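PDB 5M6G: beta-glucosidase from Saccharopolyspora erythraea D, which probably hydrolyses terminal, non-reducing beta-D-glucosyl residues with release of beta-D-glucose, as a member of glycosyl hydrolase family 3. Local coordinates for residues A[64-68]-A[373-377]; A[306-312]-A[336-342]; A[322-328]-A[347-352]. One frame throughout, in Å; residues are numbered along the deposited sequence.

Contact 1. Residues A[64-68]-A[373-377]; sequences LGQMV and ILTKK
Residues 64-68 carry the last turn of helix 60-66 into the start of strand 68-71: Leu64 and Gly65 are helical, Met67 relaxes to phi/psi -83/0 and Val68 is extended at -100/131. Two tight turns, Met67 N to Leu64 O at 3.0 Å and Val68 N to Gly65 O at 3.1 Å, make the transition. Residues 373-377 form one regular turn inside helix 363-379, with Lys377 N bonded to Ile373 O at 3.1 Å. The backbones come nearest at Gln66 and Ile373, whose CA atoms are 7.4 Å apart. Gln66 points toward the helix and folds back (chi1 and chi2 both m), so that its OE1 accepts a 2.7 Å hydrogen bond from Lys377 NZ, the tip of a side chain extended beyond chi1. Beside this bond, Ile373 CD1 lies 3.4 Å from Gln66 O and 4.1 Å from Met67 CG, while Leu374 CD2 approaches Gln66 OE1 at 3.6 Å. Lys377 NZ also donates to the carbonyls of Gly86 and Pro123, which lie just ahead of strands 87-90 and 125-128. A buried lysine gathering carbonyls in this way ties a late helix to the end of the TIM barrel where its parallel strands begin.

Contact 2. Residues A[306-312]-A[336-342]; sequences LVVSDYD and IDMFMMS. With SOR (sorbitol), chain L.
Asp312 and Ser342 meet through two bonds, Ser342 OG to Asp312 OD2 at 2.6 Å and Ser342 N to Asp312 OD1 at 2.8 Å. They lie at one end of a beta-alpha-beta unit of the TIM barrel, in which strand 306-308 passes through helix 325-334 to strand 339-341. At the other end Asp337 OD2 accepts from Val307 N (2.8 Å), while its OD1 forms salt bridges with Lys298 and Arg365. Between them the segments run in the same general direction, 42° apart, with one beta bridge, Val308 to Met338 (CA-CA 4.7 Å). Val307 O accepts from both Asp337 N (2.8 Å) and Met338 N (3.0 Å), and Ser309 N donates to Met338 O (2.9 Å). Beyond this bridge a side chain takes over for one step: Ser309 OG receives Met340 N at 2.9 Å and donates to Asp310 O at 2.8 Å. Asp312, in a left-handed conformation (49/38), returns its N to Met340 O at 3.0 Å. The CA-to-CB bond of Asp310 points away from 336-342; its OD1, in the sorbitol pocket, accepts Tyr311 N (2.6 Å) and sorbitol O3 (2.5 Å). Leu306 CD2 packs on Met338 CB at 3.8 Å, and Val307 CG1 on Ile336 CG1 at 4.1 Å. Extended Met340 (chi1 and chi2 t) finishes the packing with a Met-aromatic contact, its SD at the edge of the Tyr311 ring, 5.2 Å from the centroid.

Contact 3. Residues A[322-328]-A[347-352]; sequences DFTPDEV and KFIDYL. With MG (magnesium ion), chain B.
Every carboxylate oxygen of Asp322 and Glu327 has a partner. Asp322 OD2 forms a salt bridge with Lys347 NZ at 2.7 Å; its OD1 accepts Phe323 N (2.7 Å), a weak bond from Lys347 NZ (2.8 Å) and a salt bridge from Arg344. Glu327 OE1 takes Thr324 N at 2.8 Å while Glu327 N donates to Thr324 OG1 at 3.2 Å, a capping box that starts helix 325-334. Magnesium is bound by Glu327 OE2 (2.5 Å), Asp322 O (2.4 Å) and a water (2.3 Å), with Asp315, Asp318 and Gln320 completing the site. Lys347 NZ also makes a cation-pi contact, 4.7 Å from the Phe323 ring centroid. Pro325 CG sits 3.8 Å over the centroid of Tyr351, a CH-pi contact, where CA atoms of Pro325 and Tyr351 approach to 5.7 Å. Val328 CG1 reaches Phe348 CE1 at 4.0 Å. Thus helix 325-334 packs on helix 345-357, which itself rests on helix 60-66 through Leu64 and on strand 68-71 through Val68.

In the fold
The three contacts show how a TIM barrel is packed in layers from strand to helix. Along the chain, contacts 2 and 3 both nest inside the long loop closed by contact 1, and their own segments alternate, as successive beta-alpha units require. Contact 2 lies in the barrel wall, its centre about 11 Å from that of contact 1 and about 13 Å from that of contact 3; the centres of contacts 1 and 3 are about 18 Å apart. Met67 O and Phe339 N, 2.8 Å apart and probably hydrogen-bonded, place strands 68-71 and 339-341 side by side, while Phe348 covers Phe339 and Met341 from helix 345-357. Contact 2 contributes part of the sorbitol pocket, while contact 3, farther from the centre of the chain, carries a magnesium site.

Contact 1. Residues A[64-68]-A[373-377]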
loop_
_atom_site.group_PDB
_atom_site.type_symbol
_atom_site.label_atom_id
_atom_site.label_comp_id
_atom_site.label_asym_id
_atom_site.label_seq_id
_atom_site.Cartn_x
_atom_site.Cartn_y
_atom_site.Cartn_z
ATOM N N LEU A 64 -12.474 -20.453 17.286
ATOM C CA LEU A 64 -12.099 -20.729 15.905
ATOM C C LEU A 64 -12.654 -19.660 14.978
ATOM O O LEU A 64 -11.947 -19.164 14.089
ATOM C CB LEU A 64 -12.597 -22.108 15.485
ATOM C CG LEU A 64 -12.061 -23.251 16.359
ATOM C CD1 LEU A 64 -12.707 -24.560 15.951
ATOM C CD2 LEU A 64 -10.521 -23.346 16.279
ATOM N N GLY A 65 -13.911 -19.271 15.197
ATOM C CA GLY A 65 -14.507 -18.220 14.389
ATOM C C GLY A 65 -13.709 -16.934 14.410
ATOM O O GLY A 65 -13.536 -16.291 13.372
ATOM N N GLN A 66 -13.209 -16.538 15.587
ATOM C CA GLN A 66 -12.471 -15.281 15.677
ATOM C C GLN A 66 -11.226 -15.283 14.806
ATOM O O GLN A 66 -10.756 -14.209 14.429
ATOM C CB GLN A 66 -12.060 -14.967 17.117
ATOM C CG GLN A 66 -13.183 -14.496 18.017
ATOM C CD GLN A 66 -13.813 -13.219 17.521
ATOM O OE1 GLN A 66 -13.155 -12.179 17.432
ATOM N NE2 GLN A 66 -15.096 -13.287 17.186
ATOM N N MET A 67 -10.686 -16.456 14.477
ATOM C CA MET A 67 -9.456 -16.539 13.702
ATOM C C MET A 67 -9.689 -16.411 12.200
ATOM O O MET A 67 -8.723 -16.443 11.432
ATOM C CB MET A 67 -8.739 -17.851 14.029
ATOM C CG MET A 67 -8.244 -17.883 15.468
ATOM S SD MET A 67 -7.594 -19.486 15.985
ATOM C CE MET A 67 -6.160 -19.599 14.910
ATOM N N VAL A 68 -10.936 -16.240 11.773
ATOM C CA VAL A 68 -11.299 -16.174 10.360
ATOM C C VAL A 68 -11.488 -14.715 9.949
ATOM O O VAL A 68 -12.179 -13.947 10.634
ATOM C CB VAL A 68 -12.577 -16.988 10.091
ATOM C CG1 VAL A 68 -13.057 -16.760 8.657
ATOM C CG2 VAL A 68 -12.339 -18.487 10.371
ATOM N N ILE A 373 -6.174 -11.264 18.927
ATOM C CA ILE A 373 -7.253 -10.646 18.150
ATOM C C ILE A 373 -8.171 -9.838 19.059
ATOM O O ILE A 373 -8.473 -8.669 18.786
ATOM C CB ILE A 373 -8.053 -11.714 17.378
ATOM C CG1 ILE A 373 -7.206 -12.403 16.309
ATOM C CG2 ILE A 373 -9.320 -11.104 16.771
ATOM C CD1 ILE A 373 -7.721 -13.805 15.960
ATOM N N LEU A 374 -8.637 -10.451 20.154
ATOM C CA LEU A 374 -9.612 -9.771 21.004
ATOM C C LEU A 374 -9.008 -8.538 21.659
ATOM O O LEU A 374 -9.695 -7.527 21.831
ATOM C CB LEU A 374 -10.152 -10.728 22.068
ATOM C CG LEU A 374 -10.958 -11.900 21.521
ATOM C CD1 LEU A 374 -11.255 -12.894 22.650
ATOM C CD2 LEU A 374 -12.244 -11.389 20.857
ATOM N N THR A 375 -7.725 -8.602 22.033
ATOM C CA THR A 375 -7.077 -7.434 22.624
ATOM C C THR A 375 -7.180 -6.227 21.699
ATOM O O THR A 375 -7.525 -5.125 22.137
ATOM C CB THR A 375 -5.615 -7.754 22.951
ATOM O OG1 THR A 375 -5.577 -8.681 24.046
ATOM C CG2 THR A 375 -4.849 -6.497 23.346
ATOM N N LYS A 376 -6.923 -6.428 20.405
ATOM C CA LYS A 376 -6.996 -5.321 19.460
ATOM C C LYS A 376 -8.430 -4.832 19.283
ATOM O O LYS A 376 -8.666 -3.624 19.139
ATOM C CB LYS A 376 -6.387 -5.748 18.126
ATOM C CG LYS A 376 -4.871 -5.920 18.216
ATOM C CD LYS A 376 -4.207 -4.546 18.387
ATOM C CE LYS A 376 -2.760 -4.635 18.902
ATOM N NZ LYS A 376 -2.663 -5.064 20.344
ATOM N N LYS A 377 -9.405 -5.744 19.310
ATOM C CA LYS A 377 -10.802 -5.308 19.254
ATOM C C LYS A 377 -11.162 -4.430 20.452
ATOM O O LYS A 377 -11.830 -3.401 20.293
ATOM C CB LYS A 377 -11.730 -6.517 19.161
ATOM C CG LYS A 377 -11.627 -7.262 17.834
ATOM C CD LYS A 377 -12.679 -8.370 17.736
ATOM C CE LYS A 377 -12.754 -8.950 16.340
ATOM N NZ LYS A 377 -13.916 -9.880 16.192
#

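Contact 2. Residues A[306-312]-A[336-342]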
loop_
_atom_site.group_PDB
_atom_site.type_symbol
_atom_site.label_atom_id
_atom_site.label_comp_id
_atom_site.label_asym_id
_atom_site.label_seq_id
_atom_site.Cartn_x
_atom_site.Cartn_y
_atom_site.Cartn_z
ATOM N N LEU A 306 -1.541 -8.606 16.420
ATOM C CA LEU A 306 -2.302 -9.582 15.650
ATOM C C LEU A 306 -1.521 -9.942 14.390
ATOM O O LEU A 306 -1.307 -9.080 13.533
ATOM C CB LEU A 306 -3.667 -8.986 15.293
ATOM C CG LEU A 306 -4.840 -9.805 14.760
ATOM C CD1 LEU A 306 -6.081 -8.908 14.769
ATOM C CD2 LEU A 306 -4.570 -10.341 13.367
ATOM N N VAL A 307 -1.125 -11.208 14.258
ATOM C CA VAL A 307 -0.459 -11.681 13.045
ATOM C C VAL A 307 -1.515 -12.234 12.094
ATOM O O VAL A 307 -2.215 -13.203 12.418
ATOM C CB VAL A 307 0.602 -12.744 13.366
ATOM C CG1 VAL A 307 1.260 -13.223 12.075
ATOM C CG2 VAL A 307 1.617 -12.180 14.332
ATOM N N VAL A 308 -1.628 -11.630 10.912
ATOM C CA VAL A 308 -2.634 -12.029 9.935
ATOM C C VAL A 308 -1.942 -12.611 8.709
ATOM O O VAL A 308 -0.854 -12.162 8.322
ATOM C CB VAL A 308 -3.552 -10.841 9.570
ATOM C CG1 VAL A 308 -2.763 -9.720 8.903
ATOM C CG2 VAL A 308 -4.725 -11.296 8.700
ATOM N N SER A 309 -2.563 -13.627 8.108
ATOM C CA SER A 309 -2.055 -14.190 6.866
ATOM C C SER A 309 -2.346 -13.259 5.687
ATOM O O SER A 309 -3.158 -12.333 5.778
ATOM C CB SER A 309 -2.679 -15.564 6.596
ATOM O OG SER A 309 -3.930 -15.447 5.924
ATOM N N ASP A 310 -1.659 -13.509 4.567
ATOM C CA ASP A 310 -2.065 -12.903 3.307
ATOM C C ASP A 310 -3.227 -13.705 2.724
ATOM O O ASP A 310 -3.649 -14.736 3.261
ATOM C CB ASP A 310 -0.884 -12.810 2.329
ATOM C CG ASP A 310 -1.016 -11.631 1.348
ATOM O OD1 ASP A 310 -2.162 -11.217 1.025
ATOM O OD2 ASP A 310 0.036 -11.114 0.900
ATOM N N TYR A 311 -3.738 -13.223 1.596
ATOM C CA TYR A 311 -5.030 -13.630 1.051
ATOM C C TYR A 311 -4.928 -15.020 0.439
ATOM O O TYR A 311 -4.179 -15.220 -0.521
ATOM C CB TYR A 311 -5.446 -12.591 0.013
ATOM C CG TYR A 311 -6.830 -12.678 -0.575
ATOM C CD1 TYR A 311 -7.062 -13.356 -1.769
ATOM C CD2 TYR A 311 -7.902 -12.001 0.015
ATOM C CE1 TYR A 311 -8.339 -13.386 -2.341
ATOM C CE2 TYR A 311 -9.173 -12.031 -0.545
ATOM C CZ TYR A 311 -9.387 -12.722 -1.716
ATOM O OH TYR A 311 -10.654 -12.741 -2.263
ATOM N N ASP A 312 -5.687 -15.979 0.991
ATOM C CA ASP A 312 -5.599 -17.391 0.599
ATOM C C ASP A 312 -4.146 -17.867 0.586
ATOM O O ASP A 312 -3.735 -18.655 -0.263
ATOM C CB ASP A 312 -6.256 -17.647 -0.763
ATOM C CG ASP A 312 -7.771 -17.489 -0.731
ATOM O OD1 ASP A 312 -8.366 -17.582 0.361
ATOM O OD2 ASP A 312 -8.370 -17.263 -1.807
ATOM N N ILE A 336 0.588 -17.863 13.149
ATOM C CA ILE A 336 -0.347 -16.885 12.594
ATOM C C ILE A 336 -1.657 -16.911 13.379
ATOM O O ILE A 336 -2.157 -17.977 13.758
ATOM C CB ILE A 336 -0.565 -17.157 11.093
ATOM C CG1 ILE A 336 0.749 -16.946 10.336
ATOM C CG2 ILE A 336 -1.663 -16.245 10.502
ATOM C CD1 ILE A 336 0.652 -17.190 8.845
ATOM N N ASP A 337 -2.224 -15.733 13.627
ATOM C CA ASP A 337 -3.403 -15.598 14.483
ATOM C C ASP A 337 -4.716 -15.552 13.719
ATOM O O ASP A 337 -5.722 -16.091 14.196
ATOM C CB ASP A 337 -3.292 -14.333 15.334
ATOM C CG ASP A 337 -2.028 -14.299 16.153
ATOM O OD1 ASP A 337 -1.743 -15.295 16.857
ATOM O OD2 ASP A 337 -1.303 -13.285 16.075
ATOM N N MET A 338 -4.747 -14.882 12.569
ATOM C CA MET A 338 -5.975 -14.690 11.812
ATOM C C MET A 338 -5.709 -15.040 10.357
ATOM O O MET A 338 -4.640 -14.734 9.821
ATOM C CB MET A 338 -6.482 -13.249 11.928
ATOM C CG MET A 338 -7.725 -12.964 11.094
ATOM S SD MET A 338 -8.453 -11.363 11.473
ATOM C CE MET A 338 -9.361 -11.751 12.975
ATOM N N PHE A 339 -6.680 -15.677 9.715
ATOM C CA PHE A 339 -6.467 -16.234 8.388
ATOM C C PHE A 339 -7.392 -15.572 7.386
ATOM O O PHE A 339 -8.622 -15.647 7.505
ATOM C CB PHE A 339 -6.616 -17.752 8.432
ATOM C CG PHE A 339 -5.524 -18.381 9.228
ATOM C CD1 PHE A 339 -5.595 -18.410 10.613
ATOM C CD2 PHE A 339 -4.367 -18.817 8.604
ATOM C CE1 PHE A 339 -4.548 -18.928 11.354
ATOM C CE2 PHE A 339 -3.332 -19.339 9.331
ATOM C CZ PHE A 339 -3.415 -19.393 10.701
ATOM N N MET A 340 -6.780 -14.894 6.421
ATOM C CA MET A 340 -7.487 -14.116 5.414
ATOM C C MET A 340 -7.834 -15.039 4.256
ATOM O O MET A 340 -6.937 -15.632 3.646
ATOM C CB MET A 340 -6.610 -12.956 4.942
ATOM C CG MET A 340 -7.278 -12.025 3.937
ATOM S SD MET A 340 -6.055 -10.893 3.227
ATOM C CE MET A 340 -5.506 -10.022 4.683
ATOM N N MET A 341 -9.125 -15.175 3.957
ATOM C CA MET A 341 -9.558 -16.142 2.959
ATOM C C MET A 341 -10.660 -15.550 2.088
ATOM O O MET A 341 -11.470 -14.737 2.547
ATOM C CB MET A 341 -10.027 -17.443 3.627
ATOM C CG MET A 341 -11.235 -17.278 4.552
ATOM S SD MET A 341 -11.434 -18.783 5.554
ATOM C CE MET A 341 -10.047 -18.631 6.695
ATOM N N SER A 342 -10.677 -15.979 0.818
ATOM C CA SER A 342 -11.656 -15.498 -0.154
ATOM C C SER A 342 -13.003 -16.186 -0.015
ATOM O O SER A 342 -14.003 -15.670 -0.528
ATOM C CB SER A 342 -11.141 -15.706 -1.582
ATOM O OG SER A 342 -10.914 -17.081 -1.863
HETATM C C1 SOR L . -1.437 -7.557 0.343
HETATM C C2 SOR L . -2.903 -7.161 0.332
HETATM C C3 SOR L . -3.719 -8.306 -0.261
HETATM C C4 SOR L . -5.127 -7.846 -0.628
HETATM C C5 SOR L . -5.785 -8.724 -1.696
HETATM C C6 SOR L . -7.004 -7.982 -2.236
HETATM O O1 SOR L . -0.616 -6.415 0.355
HETATM O O2 SOR L . -3.334 -6.885 1.653
HETATM O O3 SOR L . -3.788 -9.337 0.689
HETATM O O4 SOR L . -5.938 -7.821 0.530
HETATM O O5 SOR L . -4.890 -9.041 -2.754
HETATM O O6 SOR L . -7.413 -8.535 -3.469
#

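Contact 3. Residues A[322-328]-A[347-352]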
loop_
_atom_site.group_PDB
_atom_site.type_symbol
_atom_site.label_atom_id
_atom_site.label_comp_id
_atom_site.label_asym_id
_atom_site.label_seq_id
_atom_site.Cartn_x
_atom_site.Cartn_y
_atom_site.Cartn_z
ATOM N N ASP A 322 -6.636 -24.367 -3.255
ATOM C CA ASP A 322 -7.385 -24.651 -2.035
ATOM C C ASP A 322 -6.459 -25.004 -0.875
ATOM O O ASP A 322 -5.254 -25.208 -1.068
ATOM C CB ASP A 322 -8.400 -25.771 -2.278
ATOM C CG ASP A 322 -9.652 -25.612 -1.436
ATOM O OD1 ASP A 322 -9.595 -24.881 -0.426
ATOM O OD2 ASP A 322 -10.689 -26.212 -1.784
ATOM N N PHE A 323 -6.997 -25.060 0.342
ATOM C CA PHE A 323 -6.199 -25.404 1.507
ATOM C C PHE A 323 -6.586 -26.787 2.011
ATOM O O PHE A 323 -7.755 -27.178 1.950
ATOM C CB PHE A 323 -6.322 -24.350 2.626
ATOM C CG PHE A 323 -7.730 -24.069 3.092
ATOM C CD1 PHE A 323 -8.356 -24.902 4.013
ATOM C CD2 PHE A 323 -8.402 -22.934 2.663
ATOM C CE1 PHE A 323 -9.645 -24.628 4.465
ATOM C CE2 PHE A 323 -9.683 -22.652 3.107
ATOM C CZ PHE A 323 -10.311 -23.505 4.010
ATOM N N THR A 324 -5.593 -27.538 2.454
ATOM C CA THR A 324 -5.772 -28.862 3.028
ATOM C C THR A 324 -5.684 -28.794 4.543
ATOM O O THR A 324 -5.257 -27.786 5.112
ATOM C CB THR A 324 -4.702 -29.819 2.495
ATOM O OG1 THR A 324 -3.414 -29.383 2.944
ATOM C CG2 THR A 324 -4.738 -29.895 0.977
ATOM N N PRO A 325 -6.064 -29.867 5.242
ATOM C CA PRO A 325 -5.839 -29.883 6.694
ATOM C C PRO A 325 -4.384 -29.705 7.064
ATOM O O PRO A 325 -4.093 -29.073 8.089
ATOM C CB PRO A 325 -6.368 -31.260 7.117
ATOM C CG PRO A 325 -7.409 -31.573 6.107
ATOM C CD PRO A 325 -6.881 -31.012 4.806
ATOM N N ASP A 326 -3.463 -30.244 6.250
ATOM C CA ASP A 326 -2.034 -30.073 6.501
ATOM C C ASP A 326 -1.629 -28.604 6.435
ATOM O O ASP A 326 -0.780 -28.146 7.209
ATOM C CB ASP A 326 -1.213 -30.869 5.482
ATOM C CG ASP A 326 -1.337 -32.369 5.659
ATOM O OD1 ASP A 326 -1.815 -32.824 6.722
ATOM O OD2 ASP A 326 -0.936 -33.099 4.728
ATOM N N GLU A 327 -2.207 -27.853 5.500
ATOM C CA GLU A 327 -1.834 -26.452 5.371
ATOM C C GLU A 327 -2.397 -25.631 6.520
ATOM O O GLU A 327 -1.717 -24.739 7.042
ATOM C CB GLU A 327 -2.289 -25.912 4.016
ATOM C CG GLU A 327 -1.451 -26.450 2.868
ATOM C CD GLU A 327 -2.049 -26.149 1.516
ATOM O OE1 GLU A 327 -3.257 -26.388 1.344
ATOM O OE2 GLU A 327 -1.316 -25.662 0.625
ATOM N N VAL A 328 -3.627 -25.930 6.940
ATOM C CA VAL A 328 -4.175 -25.305 8.141
ATOM C C VAL A 328 -3.257 -25.554 9.333
ATOM O O VAL A 328 -2.836 -24.616 10.022
ATOM C CB VAL A 328 -5.602 -25.818 8.408
ATOM C CG1 VAL A 328 -6.145 -25.242 9.717
ATOM C CG2 VAL A 328 -6.520 -25.467 7.235
ATOM N N LYS A 347 -15.249 -24.448 6.019
ATOM C CA LYS A 347 -14.280 -25.530 5.902
ATOM C C LYS A 347 -13.044 -25.245 6.737
ATOM O O LYS A 347 -12.502 -26.156 7.369
ATOM C CB LYS A 347 -13.894 -25.763 4.444
ATOM C CG LYS A 347 -12.887 -26.902 4.285
ATOM C CD LYS A 347 -12.673 -27.251 2.833
ATOM C CE LYS A 347 -11.957 -26.124 2.113
ATOM N NZ LYS A 347 -11.552 -26.538 0.747
ATOM N N PHE A 348 -12.584 -23.989 6.763
ATOM C CA PHE A 348 -11.442 -23.660 7.613
ATOM C C PHE A 348 -11.748 -23.976 9.074
ATOM O O PHE A 348 -10.939 -24.606 9.772
ATOM C CB PHE A 348 -11.052 -22.186 7.457
ATOM C CG PHE A 348 -9.876 -21.787 8.314
ATOM C CD1 PHE A 348 -8.581 -21.998 7.871
ATOM C CD2 PHE A 348 -10.066 -21.240 9.572
ATOM C CE1 PHE A 348 -7.506 -21.658 8.652
ATOM C CE2 PHE A 348 -8.995 -20.896 10.358
ATOM C CZ PHE A 348 -7.702 -21.107 9.896
ATOM N N ILE A 349 -12.923 -23.554 9.550
ATOM C CA ILE A 349 -13.278 -23.786 10.946
ATOM C C ILE A 349 -13.352 -25.281 11.237
ATOM O O ILE A 349 -12.832 -25.752 12.257
ATOM C CB ILE A 349 -14.595 -23.065 11.291
ATOM C CG1 ILE A 349 -14.381 -21.544 11.250
ATOM C CG2 ILE A 349 -15.094 -23.517 12.648
ATOM C CD1 ILE A 349 -15.660 -20.736 11.268
ATOM N N ASP A 350 -13.971 -26.053 10.335
ATOM C CA ASP A 350 -14.073 -27.499 10.531
ATOM C C ASP A 350 -12.696 -28.148 10.576
ATOM O O ASP A 350 -12.422 -28.985 11.445
ATOM C CB ASP A 350 -14.924 -28.128 9.426
ATOM C CG ASP A 350 -16.407 -27.818 9.581
ATOM O OD1 ASP A 350 -16.810 -27.375 10.673
ATOM O OD2 ASP A 350 -17.167 -28.030 8.619
ATOM N N TYR A 351 -11.811 -27.771 9.643
ATOM C CA TYR A 351 -10.458 -28.323 9.635
ATOM C C TYR A 351 -9.721 -27.993 10.925
ATOM O O TYR A 351 -9.077 -28.859 11.523
ATOM C CB TYR A 351 -9.664 -27.794 8.437
ATOM C CG TYR A 351 -9.960 -28.453 7.107
ATOM C CD1 TYR A 351 -10.879 -29.493 7.000
ATOM C CD2 TYR A 351 -9.319 -28.023 5.953
ATOM C CE1 TYR A 351 -11.145 -30.084 5.771
ATOM C CE2 TYR A 351 -9.577 -28.602 4.724
ATOM C CZ TYR A 351 -10.485 -29.633 4.638
ATOM O OH TYR A 351 -10.730 -30.203 3.414
ATOM N N LEU A 352 -9.773 -26.728 11.352
ATOM C CA LEU A 352 -9.020 -26.337 12.539
ATOM C C LEU A 352 -9.574 -27.018 13.782
ATOM O O LEU A 352 -8.809 -27.419 14.665
ATOM C CB LEU A 352 -9.032 -24.814 12.700
ATOM C CG LEU A 352 -8.103 -24.254 13.780
ATOM C CD1 LEU A 352 -6.712 -24.910 13.728
ATOM C CD2 LEU A 352 -7.986 -22.737 13.654
HETATM MG MG MG B . -2.953 -25.976 -1.215
HETATM O O HOH W 1 -4.223 -27.710 -1.917
#